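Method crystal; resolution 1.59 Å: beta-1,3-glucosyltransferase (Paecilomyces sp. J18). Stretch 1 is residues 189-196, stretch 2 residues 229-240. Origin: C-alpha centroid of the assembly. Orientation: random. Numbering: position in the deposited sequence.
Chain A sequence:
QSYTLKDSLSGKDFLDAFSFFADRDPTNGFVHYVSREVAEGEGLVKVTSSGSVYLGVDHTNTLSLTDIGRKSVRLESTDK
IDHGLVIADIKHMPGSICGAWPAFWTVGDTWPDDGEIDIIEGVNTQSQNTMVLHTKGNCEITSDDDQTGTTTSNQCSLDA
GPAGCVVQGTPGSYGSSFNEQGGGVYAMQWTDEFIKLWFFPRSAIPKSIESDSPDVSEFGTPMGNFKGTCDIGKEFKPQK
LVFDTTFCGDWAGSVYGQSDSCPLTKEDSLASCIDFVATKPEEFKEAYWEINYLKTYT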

# COMPACT_ATOMS: atom_id res chain seq x y z
N GLN A 189 -5.17 -6.49 -12.13
CA GLN A 189 -5.77 -6.39 -13.46
C GLN A 189 -6.97 -5.46 -13.37
O GLN A 189 -7.86 -5.67 -12.54
CB GLN A 189 -6.23 -7.74 -13.98
CG GLN A 189 -6.77 -7.68 -15.40
CD GLN A 189 -7.38 -8.99 -15.86
OE1 GLN A 189 -7.75 -9.84 -15.04
NE2 GLN A 189 -7.50 -9.16 -17.17
N TRP A 190 -7.00 -4.44 -14.22
CA TRP A 190 -8.06 -3.42 -14.19
C TRP A 190 -8.74 -3.37 -15.56
O TRP A 190 -8.09 -3.05 -16.56
CB TRP A 190 -7.42 -2.08 -13.81
CG TRP A 190 -8.24 -0.81 -13.94
CD1 TRP A 190 -9.58 -0.69 -14.19
CD2 TRP A 190 -7.74 0.53 -13.82
NE1 TRP A 190 -9.94 0.64 -14.22
CE2 TRP A 190 -8.82 1.40 -14.01
CE3 TRP A 190 -6.47 1.06 -13.57
CZ2 TRP A 190 -8.67 2.79 -13.96
CZ3 TRP A 190 -6.32 2.43 -13.51
CH2 TRP A 190 -7.42 3.28 -13.71
N THR A 191 -10.02 -3.72 -15.60
CA THR A 191 -10.82 -3.65 -16.83
C THR A 191 -12.05 -2.81 -16.55
O THR A 191 -12.22 -2.35 -15.42
CB THR A 191 -11.28 -5.04 -17.31
OG1 THR A 191 -12.28 -5.55 -16.42
CG2 THR A 191 -10.11 -6.00 -17.38
N ASP A 192 -12.91 -2.59 -17.54
CA ASP A 192 -14.12 -1.81 -17.29
C ASP A 192 -14.95 -2.45 -16.19
O ASP A 192 -15.52 -1.77 -15.34
CB ASP A 192 -14.99 -1.73 -18.56
CG ASP A 192 -14.56 -0.63 -19.52
OD1 ASP A 192 -13.76 0.25 -19.12
OD2 ASP A 192 -15.04 -0.65 -20.67
N GLU A 193 -15.00 -3.78 -16.20
CA GLU A 193 -15.93 -4.51 -15.35
C GLU A 193 -15.40 -4.77 -13.95
O GLU A 193 -16.18 -4.88 -13.00
CB GLU A 193 -16.31 -5.83 -16.01
CG GLU A 193 -17.16 -5.63 -17.26
CD GLU A 193 -17.11 -6.82 -18.20
OE1 GLU A 193 -16.45 -7.83 -17.87
OE2 GLU A 193 -17.73 -6.74 -19.28
N PHE A 194 -14.08 -4.90 -13.81
CA PHE A 194 -13.54 -5.32 -12.52
C PHE A 194 -12.12 -4.85 -12.26
O PHE A 194 -11.38 -4.48 -13.17
CB PHE A 194 -13.63 -6.85 -12.37
CG PHE A 194 -12.90 -7.63 -13.44
CD1 PHE A 194 -11.51 -7.70 -13.46
CD2 PHE A 194 -13.61 -8.33 -14.40
CE1 PHE A 194 -10.85 -8.43 -14.44
CE2 PHE A 194 -12.96 -9.07 -15.38
CZ PHE A 194 -11.57 -9.11 -15.39
N ILE A 195 -11.76 -4.86 -10.98
CA ILE A 195 -10.37 -4.79 -10.57
C ILE A 195 -10.09 -6.06 -9.79
O ILE A 195 -10.77 -6.36 -8.80
CB ILE A 195 -10.09 -3.54 -9.71
CG1 ILE A 195 -10.08 -2.30 -10.61
CG2 ILE A 195 -8.76 -3.66 -8.99
CD1 ILE A 195 -10.39 -1.03 -9.89
N LYS A 196 -9.11 -6.83 -10.25
CA LYS A 196 -8.72 -8.06 -9.56
C LYS A 196 -7.32 -7.90 -9.00
O LYS A 196 -6.44 -7.37 -9.68
CB LYS A 196 -8.77 -9.25 -10.51
CG LYS A 196 -10.18 -9.66 -10.89
CD LYS A 196 -10.15 -10.75 -11.95
CE LYS A 196 -11.56 -11.18 -12.35
NZ LYS A 196 -11.53 -12.28 -13.38
N THR A 229 -22.01 -5.01 -8.85
CA THR A 229 -23.23 -4.34 -9.32
C THR A 229 -22.99 -3.03 -10.05
O THR A 229 -23.94 -2.34 -10.40
CB THR A 229 -24.20 -4.08 -8.16
OG1 THR A 229 -23.63 -3.15 -7.24
CG2 THR A 229 -24.53 -5.37 -7.44
N CYS A 230 -21.73 -2.68 -10.25
CA CYS A 230 -21.37 -1.57 -11.12
C CYS A 230 -20.18 -2.01 -11.95
O CYS A 230 -19.52 -3.00 -11.61
CB CYS A 230 -20.97 -0.34 -10.30
SG CYS A 230 -19.32 -0.44 -9.54
N ASP A 231 -19.90 -1.29 -13.02
CA ASP A 231 -18.65 -1.53 -13.74
C ASP A 231 -17.54 -0.87 -12.92
O ASP A 231 -17.26 0.32 -13.07
CB ASP A 231 -18.72 -0.99 -15.17
CG ASP A 231 -19.51 -1.91 -16.11
OD1 ASP A 231 -19.67 -3.11 -15.79
OD2 ASP A 231 -19.95 -1.43 -17.17
N ILE A 232 -16.91 -1.67 -12.06
CA ILE A 232 -15.94 -1.19 -11.07
C ILE A 232 -14.82 -0.36 -11.70
O ILE A 232 -14.42 0.69 -11.17
CB ILE A 232 -15.33 -2.39 -10.30
CG1 ILE A 232 -16.33 -2.98 -9.30
CG2 ILE A 232 -14.05 -2.00 -9.58
CD1 ILE A 232 -16.59 -2.11 -8.07
N GLY A 233 -14.30 -0.82 -12.83
CA GLY A 233 -13.16 -0.14 -13.44
C GLY A 233 -13.48 1.17 -14.12
O GLY A 233 -12.57 1.94 -14.45
N LYS A 234 -14.77 1.44 -14.35
CA LYS A 234 -15.19 2.71 -14.94
C LYS A 234 -15.35 3.78 -13.86
O LYS A 234 -15.59 4.95 -14.16
CB LYS A 234 -16.50 2.56 -15.71
CG LYS A 234 -16.40 1.81 -17.03
CD LYS A 234 -17.72 1.95 -17.79
CE LYS A 234 -17.76 1.08 -19.03
NZ LYS A 234 -18.97 1.39 -19.85
N GLU A 235 -15.20 3.37 -12.61
CA GLU A 235 -15.25 4.30 -11.48
C GLU A 235 -13.99 5.14 -11.33
O GLU A 235 -13.96 6.08 -10.53
CB GLU A 235 -15.50 3.55 -10.18
CG GLU A 235 -16.87 2.93 -10.08
CD GLU A 235 -18.00 3.96 -10.01
OE1 GLU A 235 -19.07 3.69 -10.59
OE2 GLU A 235 -17.81 5.02 -9.38
N PHE A 236 -12.95 4.79 -12.07
CA PHE A 236 -11.66 5.43 -11.91
C PHE A 236 -11.13 6.03 -13.20
O PHE A 236 -11.13 5.38 -14.25
CB PHE A 236 -10.65 4.41 -11.34
CG PHE A 236 -11.09 3.82 -10.04
CD1 PHE A 236 -10.96 4.53 -8.86
CD2 PHE A 236 -11.68 2.56 -9.99
CE1 PHE A 236 -11.40 4.00 -7.65
CE2 PHE A 236 -12.11 2.02 -8.78
CZ PHE A 236 -11.97 2.74 -7.62
N LYS A 237 -10.70 7.28 -13.11
CA LYS A 237 -9.93 7.91 -14.14
C LYS A 237 -8.47 7.44 -14.10
O LYS A 237 -8.15 6.76 -13.22
CB LYS A 237 -10.03 9.37 -13.97
CG LYS A 237 -11.43 9.72 -14.27
CD LYS A 237 -11.72 11.12 -14.04
CE LYS A 237 -13.08 11.42 -14.58
NZ LYS A 237 -13.02 12.81 -14.33
N PRO A 238 -7.64 7.82 -15.04
CA PRO A 238 -6.24 7.37 -14.93
C PRO A 238 -5.67 7.70 -13.54
O PRO A 238 -5.95 8.77 -13.00
CB PRO A 238 -5.54 8.17 -16.04
CG PRO A 238 -6.62 8.39 -17.07
CD PRO A 238 -7.87 8.61 -16.27
N GLN A 239 -4.92 6.76 -12.97
CA GLN A 239 -4.52 6.83 -11.56
C GLN A 239 -3.01 6.97 -11.44
O GLN A 239 -2.28 6.41 -12.23
CB GLN A 239 -4.91 5.54 -10.83
CG GLN A 239 -6.40 5.24 -10.81
CD GLN A 239 -7.14 6.10 -9.82
OE1 GLN A 239 -7.02 5.92 -8.60
NE2 GLN A 239 -7.91 7.07 -10.33
N LYS A 240 -2.57 7.69 -10.42
CA LYS A 240 -1.16 7.65 -10.02
C LYS A 240 -0.98 6.49 -9.06
O LYS A 240 -1.84 6.26 -8.21
CB LYS A 240 -0.78 8.94 -9.31
CG LYS A 240 -0.77 10.16 -10.21
CD LYS A 240 -0.41 11.41 -9.42
CE LYS A 240 -1.46 11.69 -8.35
NZ LYS A 240 -1.40 13.12 -7.88
O HOH W 1 -18.58 -5.50 -12.16

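Residues 229-240 wrap against a tight turn of residues 189-196, in which the strand backbone folds back on itself: Thr-191 N donates to Phe-194 O at 2.9 Å, and Thr-191 OG1 accepts from Phe-194 N at 3.2 Å. The carbonyls of Thr-191, Asp-192 and Glu-193 face the second stretch, and much of the contact is built on them.

Thr-229 stands out of reach, and Cys-230, whose side chain is covalently bonded elsewhere in the structure, contributes mainly its carbonyl. A water lies 2.7 Å from Cys-230 O and 2.6 Å from Glu-193 O, bridging two carbonyl oxygens that could not bond to each other directly. At Asp-231 the contact is peripheral: its OD1 lies 3.8 Å from Glu-193 CG, so the two acidic residues meet through a methylene rather than through their carboxylates. Its backbone matters more locally, since Asp-231 O accepts from Lys-234 N at 3.0 Å as the chain enters a short 3-10 segment.

Ile-232 opens that segment. Its N makes a weak hydrogen bond to Glu-193 O (3.4 Å), and its CA-to-CB bond points toward the turn. The branch carrying CG2 packs against Ile-195, with CG2 3.8 Å from Ile-195 CD1, while the end of the side chain leads away. A branched aliphatic residue suits this buried site, where it can cover the other isoleucine without leaving a polar group unsatisfied.

Gly-233 is the point of closest backbone approach. Its N donates a weak hydrogen bond to Asp-192 O (2.9 Å, strained in angle), its CA makes a nearly straight CA-H...O contact with Thr-191 O (3.1 Å), and its O accepts from Trp-190 NE1 at 2.9 Å with almost linear geometry. The indole brings a donor to an otherwise hydrophobic ring edge, and its burial costs no unpaired N-H. The absence of a side chain at Gly-233 is essential here: a CB would lie 1.6 Å from Thr-191 O and 3.0 Å from Trp-190 CD1, both clashes.

Lys-234 N adds another weak bond to Asp-192 O (3.4 Å). Its long, extended side chain runs along the exposed margin, placing CE 3.6 Å from Asp-192 OD2; NZ, at 4.5 Å from that same OD2, is too far for a salt bridge, but the opposite charges are favourably placed.

Glu-235 makes no contact, whereas Phe-236 points toward the first stretch and is buried. Its CE2 lies 3.7 Å from Ile-195 CD1, and its CB 3.7 Å from Trp-190 CZ2, so one aromatic side chain bridges two apolar partners. Beyond it, the CA-to-CB bond of Lys-237 points away, but its O lies 3.6 Å from Trp-190 CH2, at the ring's edge. The same carbonyl accepts from Gln-239 NE2 at 2.9 Å, a bond that helps hold the folded glutamine, whose CG packs 3.6 Å from Trp-190 CH2.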